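Local coordinates for odorant-binding protein 1d (Locusta migratoria, PDB 4PT1) that probably binds small hydrophobic odorants and carries them in an internal pocket, as other secreted members of the PBP/GOBP family do, at residues A[18-22]-A[53-58]; A[47-52]-A[98-104]. All blocks are in the same frame, centred on the assembly; numbering follows the deposited sequence.

Both contacts are made by helix 45-57, which is bonded by a disulfide to helix 15-26 in interaction 1 and to helix 99-113 in interaction 2. Their centres lie about 11 Å apart, and each runs from buried side chains to a water-bridged rim. Interaction 1 is the smaller, burying 288 Å² against 514 Å², and relies on a valine between two helices nearly 10 Å apart; in interaction 2 the axes come closer, A103, an aromatic pair and the K48 chain fill the interface, and a salt bridge borders it. The two also meet directly: Y50 OH probably hydrogen-bonds D19 OD1, and M55 packs on A103. I54 and L51, one from each, line the ligand pocket.

Interaction 1 of 2, residues A[18-22]-A[53-58]; sequences VDHTC and CIMVEF
Helices 18-22 and 53-57 pass at 9.8 Å between axes, their directions 123° apart, and the backbones come nearest where C22 faces C53, with CA atoms 5.7 Å apart. This is one of the three disulfide-tied helix pairs of the insect odorant-binding fold: C22 SG is bonded to C53 SG, with a torsion of -78° about the S-S bond. One turn away, V18 fills the space between the axes. Its CG1, anti to the backbone N (chi1 177°), lies 3.7 Å from E57 CB and also reaches I54 CG1, while CG2 meets the ring of F58 obliquely, 3.4 Å from CZ. F58 is the first residue past the helix, and the end of its side chain comes nearer to helix 15-26, the V18 and F58 side chains approaching from opposite directions, with I54 CG2 at the ring edge. With an alanine in place of F58, V18 CG2 would probably lose its closest partner and a gap would open beside I54. On the ligand side I54 belongs to the pocket that holds 2-(2-methoxyethoxy)ethanol and touches F125 of helix 115-129. The other border is polar. E57, bent at chi2, lays its CG 4.0 Å from C22 SG and sends its carboxylate toward T21, where a single water joins the two side chains, 2.7 Å from T21 OG1 and donating to E57 OE1 at 3.0 Å.

Interaction 2 of 2, residues A[47-52]-A[98-104]; sequences FKCYLK and EACETAY
K48, C49 and K52 face Y104, C100 and A103 where helices 47-52 and 99-104 cross at 78°, their axes 7.4 Å apart. Packing is tightest at A103, whose CB presses to 3.4 Å from K52 CA; the small side chain lets the helices approach this closely. Beside it C49 SG and C100 SG form a disulfide, one of the three characteristic of classical insect odorant-binding proteins. Y104 fills the other buried end. L51 CD1 touches its CD1 obliquely at 3.5 Å, and the F47 and Y104 side chains cross at about a right angle, meeting edge to edge, with F47 CE2 3.9 Å from Y104 CE1. K48, extended beyond CG, runs over one face of Y104, with CE 3.9 Å from the ring centroid in a CH-pi contact. In contrast, the K48-E101 border is partly exposed: NZ meets E101 OE1 at 2.6 Å, on the syn lone pair of the carboxylate, and a water joins NZ to E101 OE2, closing a small polar ring. E98 is the N-cap residue of helix 99-104, its OE2 accepting from E101 N above the carboxylate plane. K52 bends at chi2, passes A99 and turns its amine outward to a salt bridge with D63. Behind helix 45-57, F47 packs on M32 and L33 of helix 30-37, and Y50 on helix 15-26, so helix 45-57 lies between these two helices and helix 99-113.

Interaction 1 of 2, residues A[18-22]-A[53-58]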
loop_
_atom_site.group_PDB
_atom_site.type_symbol
_atom_site.label_atom_id
_atom_site.label_comp_id
_atom_site.label_asym_id
_atom_site.label_seq_id
_atom_site.Cartn_x
_atom_site.Cartn_y
_atom_site.Cartn_z
ATOM N N VAL A 18 -8.643 -2.542 -8.105
ATOM C CA VAL A 18 -8.712 -2.373 -6.649
ATOM C C VAL A 18 -8.850 -0.900 -6.278
ATOM O O VAL A 18 -9.583 -0.572 -5.357
ATOM C CB VAL A 18 -7.544 -3.102 -5.919
ATOM C CG1 VAL A 18 -7.574 -2.864 -4.419
ATOM C CG2 VAL A 18 -7.653 -4.595 -6.177
ATOM N N ASP A 19 -8.218 -0.002 -7.033
ATOM C CA ASP A 19 -8.425 1.421 -6.797
ATOM C C ASP A 19 -9.893 1.811 -7.036
ATOM O O ASP A 19 -10.491 2.592 -6.282
ATOM C CB ASP A 19 -7.510 2.267 -7.696
ATOM C CG ASP A 19 -7.866 3.721 -7.655
ATOM O OD1 ASP A 19 -7.576 4.353 -6.620
ATOM O OD2 ASP A 19 -8.429 4.235 -8.657
ATOM N N HIS A 20 -10.485 1.261 -8.092
ATOM C CA HIS A 20 -11.892 1.565 -8.372
ATOM C C HIS A 20 -12.783 1.220 -7.191
ATOM O O HIS A 20 -13.549 2.065 -6.723
ATOM C CB HIS A 20 -12.339 0.873 -9.626
ATOM C CG HIS A 20 -13.763 1.154 -9.977
ATOM N ND1 HIS A 20 -14.130 2.265 -10.639
ATOM C CD2 HIS A 20 -14.935 0.461 -9.684
ATOM C CE1 HIS A 20 -15.464 2.272 -10.789
ATOM N NE2 HIS A 20 -15.955 1.163 -10.222
ATOM N N THR A 21 -12.651 0.007 -6.657
ATOM C CA THR A 21 -13.544 -0.426 -5.585
ATOM C C THR A 21 -13.219 0.335 -4.299
ATOM O O THR A 21 -14.110 0.803 -3.599
ATOM C CB THR A 21 -13.460 -1.947 -5.332
ATOM O OG1 THR A 21 -12.125 -2.300 -5.052
ATOM C CG2 THR A 21 -13.877 -2.731 -6.549
ATOM N N CYS A 22 -11.944 0.500 -4.008
ATOM C CA CYS A 22 -11.557 1.130 -2.742
ATOM C C CYS A 22 -11.785 2.640 -2.671
ATOM O O CYS A 22 -12.110 3.185 -1.601
ATOM C CB CYS A 22 -10.113 0.802 -2.401
ATOM S SG CYS A 22 -9.876 -0.945 -1.968
ATOM N N CYS A 53 -8.231 -0.673 2.712
ATOM C CA CYS A 53 -9.056 -1.360 1.729
ATOM C C CYS A 53 -8.203 -2.136 0.730
ATOM O O CYS A 53 -8.542 -3.258 0.387
ATOM C CB CYS A 53 -9.956 -0.349 1.009
ATOM S SG CYS A 53 -11.004 -1.076 -0.251
ATOM N N ILE A 54 -7.115 -1.534 0.253
ATOM C CA ILE A 54 -6.158 -2.211 -0.625
ATOM C C ILE A 54 -5.619 -3.468 0.067
ATOM O O ILE A 54 -5.570 -4.541 -0.517
ATOM C CB ILE A 54 -4.994 -1.287 -1.045
ATOM C CG1 ILE A 54 -5.464 -0.279 -2.091
ATOM C CG2 ILE A 54 -3.831 -2.087 -1.666
ATOM C CD1 ILE A 54 -4.412 0.765 -2.362
ATOM N N MET A 55 -5.228 -3.344 1.330
ATOM C CA MET A 55 -4.658 -4.501 2.008
ATOM C C MET A 55 -5.687 -5.622 2.139
ATOM O O MET A 55 -5.342 -6.797 2.005
ATOM C CB MET A 55 -4.086 -4.113 3.369
ATOM C CG MET A 55 -2.898 -3.172 3.271
ATOM S SD MET A 55 -2.213 -2.810 4.888
ATOM C CE MET A 55 -1.283 -4.322 5.175
ATOM N N VAL A 56 -6.940 -5.264 2.404
ATOM C CA VAL A 56 -8.022 -6.267 2.545
ATOM C C VAL A 56 -8.250 -6.962 1.218
ATOM O O VAL A 56 -8.382 -8.171 1.166
ATOM C CB VAL A 56 -9.343 -5.646 3.051
ATOM C CG1 VAL A 56 -10.454 -6.686 3.001
ATOM C CG2 VAL A 56 -9.174 -5.128 4.470
ATOM N N GLU A 57 -8.251 -6.197 0.134
ATOM C CA GLU A 57 -8.472 -6.772 -1.192
ATOM C C GLU A 57 -7.302 -7.697 -1.616
ATOM O O GLU A 57 -7.502 -8.660 -2.370
ATOM C CB GLU A 57 -8.697 -5.657 -2.206
ATOM C CG GLU A 57 -9.999 -4.900 -1.999
ATOM C CD GLU A 57 -11.228 -5.740 -2.264
ATOM O OE1 GLU A 57 -11.345 -6.307 -3.373
ATOM O OE2 GLU A 57 -12.091 -5.810 -1.368
ATOM N N PHE A 58 -6.102 -7.438 -1.102
ATOM C CA PHE A 58 -4.951 -8.329 -1.370
ATOM C C PHE A 58 -4.571 -9.232 -0.188
ATOM O O PHE A 58 -3.423 -9.664 -0.068
ATOM C CB PHE A 58 -3.746 -7.513 -1.853
ATOM C CG PHE A 58 -3.980 -6.829 -3.168
ATOM C CD1 PHE A 58 -4.167 -7.579 -4.325
ATOM C CD2 PHE A 58 -4.020 -5.443 -3.252
ATOM C CE1 PHE A 58 -4.402 -6.952 -5.546
ATOM C CE2 PHE A 58 -4.243 -4.810 -4.470
ATOM C CZ PHE A 58 -4.427 -5.572 -5.619
HETATM O O HOH W 1 -11.238 -4.712 -5.898
#

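Interaction 2 of 2, residues A[47-52]-A[98-104]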
loop_
_atom_site.group_PDB
_atom_site.type_symbol
_atom_site.label_atom_id
_atom_site.label_comp_id
_atom_site.label_asym_id
_atom_site.label_seq_id
_atom_site.Cartn_x
_atom_site.Cartn_y
_atom_site.Cartn_z
ATOM N N PHE A 47 -8.184 8.527 3.492
ATOM C CA PHE A 47 -6.984 7.967 2.870
ATOM C C PHE A 47 -6.451 6.743 3.649
ATOM O O PHE A 47 -6.094 5.724 3.056
ATOM C CB PHE A 47 -5.903 9.023 2.679
ATOM C CG PHE A 47 -4.636 8.458 2.121
ATOM C CD1 PHE A 47 -4.589 8.048 0.812
ATOM C CD2 PHE A 47 -3.526 8.284 2.925
ATOM C CE1 PHE A 47 -3.428 7.495 0.291
ATOM C CE2 PHE A 47 -2.365 7.726 2.420
ATOM C CZ PHE A 47 -2.326 7.329 1.097
ATOM N N LYS A 48 -6.413 6.812 4.972
ATOM C CA LYS A 48 -6.024 5.645 5.774
ATOM C C LYS A 48 -6.895 4.408 5.478
ATOM O O LYS A 48 -6.400 3.274 5.354
ATOM C CB LYS A 48 -6.078 5.981 7.260
ATOM C CG LYS A 48 -5.212 7.189 7.602
ATOM C CD LYS A 48 -5.023 7.335 9.094
ATOM C CE LYS A 48 -4.237 8.598 9.410
ATOM N NZ LYS A 48 -4.342 8.967 10.845
ATOM N N CYS A 49 -8.195 4.628 5.356
ATOM C CA CYS A 49 -9.102 3.523 5.091
ATOM C C CYS A 49 -8.956 3.029 3.653
ATOM O O CYS A 49 -9.199 1.873 3.389
ATOM C CB CYS A 49 -10.543 3.921 5.423
ATOM S SG CYS A 49 -10.842 4.059 7.211
ATOM N N TYR A 50 -8.499 3.897 2.752
ATOM C CA TYR A 50 -8.134 3.483 1.402
ATOM C C TYR A 50 -6.937 2.503 1.415
ATOM O O TYR A 50 -6.984 1.461 0.757
ATOM C CB TYR A 50 -7.833 4.701 0.552
ATOM C CG TYR A 50 -7.346 4.377 -0.831
ATOM C CD1 TYR A 50 -8.251 4.098 -1.864
ATOM C CD2 TYR A 50 -5.992 4.376 -1.129
ATOM C CE1 TYR A 50 -7.803 3.828 -3.135
ATOM C CE2 TYR A 50 -5.528 4.085 -2.404
ATOM C CZ TYR A 50 -6.440 3.810 -3.394
ATOM O OH TYR A 50 -5.978 3.551 -4.632
ATOM N N LEU A 51 -5.868 2.822 2.154
ATOM C CA LEU A 51 -4.755 1.884 2.378
ATOM C C LEU A 51 -5.251 0.558 2.952
ATOM O O LEU A 51 -4.887 -0.533 2.466
ATOM C CB LEU A 51 -3.690 2.480 3.316
ATOM C CG LEU A 51 -2.939 3.713 2.774
ATOM C CD1 LEU A 51 -1.969 4.228 3.829
ATOM C CD2 LEU A 51 -2.220 3.438 1.450
ATOM N N LYS A 52 -6.094 0.653 3.979
ATOM C CA LYS A 52 -6.693 -0.534 4.588
ATOM C C LYS A 52 -7.458 -1.347 3.548
ATOM O O LYS A 52 -7.332 -2.572 3.487
ATOM C CB LYS A 52 -7.578 -0.127 5.786
ATOM C CG LYS A 52 -8.339 -1.251 6.461
ATOM C CD LYS A 52 -9.743 -1.399 5.940
ATOM C CE LYS A 52 -10.550 -2.289 6.871
ATOM N NZ LYS A 52 -11.907 -2.470 6.341
ATOM N N GLU A 98 -7.033 0.755 15.511
ATOM C CA GLU A 98 -8.169 0.729 14.603
ATOM C C GLU A 98 -7.697 0.261 13.239
ATOM O O GLU A 98 -6.636 0.681 12.807
ATOM C CB GLU A 98 -8.758 2.139 14.547
ATOM C CG GLU A 98 -9.918 2.329 13.581
ATOM C CD GLU A 98 -9.484 2.895 12.242
ATOM O OE1 GLU A 98 -10.014 2.440 11.205
ATOM O OE2 GLU A 98 -8.614 3.787 12.221
ATOM N N ALA A 99 -8.481 -0.597 12.577
ATOM C CA ALA A 99 -8.068 -1.214 11.299
ATOM C C ALA A 99 -7.441 -0.244 10.292
ATOM O O ALA A 99 -6.387 -0.555 9.734
ATOM C CB ALA A 99 -9.201 -1.995 10.652
ATOM N N CYS A 100 -8.057 0.920 10.068
ATOM C CA CYS A 100 -7.492 1.914 9.154
ATOM C C CYS A 100 -6.145 2.514 9.600
ATOM O O CYS A 100 -5.234 2.686 8.783
ATOM C CB CYS A 100 -8.511 3.017 8.834
ATOM S SG CYS A 100 -9.999 2.376 8.011
ATOM N N GLU A 101 -6.023 2.858 10.878
ATOM C CA GLU A 101 -4.778 3.461 11.391
ATOM C C GLU A 101 -3.661 2.419 11.252
ATOM O O GLU A 101 -2.589 2.741 10.759
ATOM C CB GLU A 101 -4.957 3.958 12.848
ATOM C CG GLU A 101 -3.810 4.804 13.434
ATOM C CD GLU A 101 -3.601 6.154 12.764
ATOM O OE1 GLU A 101 -4.498 6.636 12.053
ATOM O OE2 GLU A 101 -2.524 6.769 12.963
ATOM N N THR A 102 -3.955 1.178 11.641
ATOM C CA THR A 102 -3.037 0.011 11.487
ATOM C C THR A 102 -2.466 -0.076 10.083
ATOM O O THR A 102 -1.237 -0.119 9.902
ATOM C CB THR A 102 -3.750 -1.323 11.826
ATOM O OG1 THR A 102 -4.042 -1.372 13.232
ATOM C CG2 THR A 102 -2.896 -2.562 11.455
ATOM N N ALA A 103 -3.344 -0.084 9.079
ATOM C CA ALA A 103 -2.861 -0.103 7.692
ATOM C C ALA A 103 -1.965 1.101 7.398
ATOM O O ALA A 103 -0.875 0.944 6.859
ATOM C CB ALA A 103 -4.020 -0.151 6.706
ATOM N N TYR A 104 -2.416 2.306 7.766
ATOM C CA TYR A 104 -1.697 3.552 7.391
ATOM C C TYR A 104 -0.275 3.580 7.977
ATOM O O TYR A 104 0.670 4.012 7.312
ATOM C CB TYR A 104 -2.518 4.812 7.769
ATOM C CG TYR A 104 -1.814 6.152 7.532
ATOM C CD1 TYR A 104 -1.815 6.768 6.275
ATOM C CD2 TYR A 104 -1.155 6.793 8.557
ATOM C CE1 TYR A 104 -1.172 7.993 6.071
ATOM C CE2 TYR A 104 -0.504 8.013 8.374
ATOM C CZ TYR A 104 -0.507 8.616 7.125
ATOM O OH TYR A 104 0.138 9.838 6.922
HETATM O O HOH W 2 -2.730 9.536 12.898
#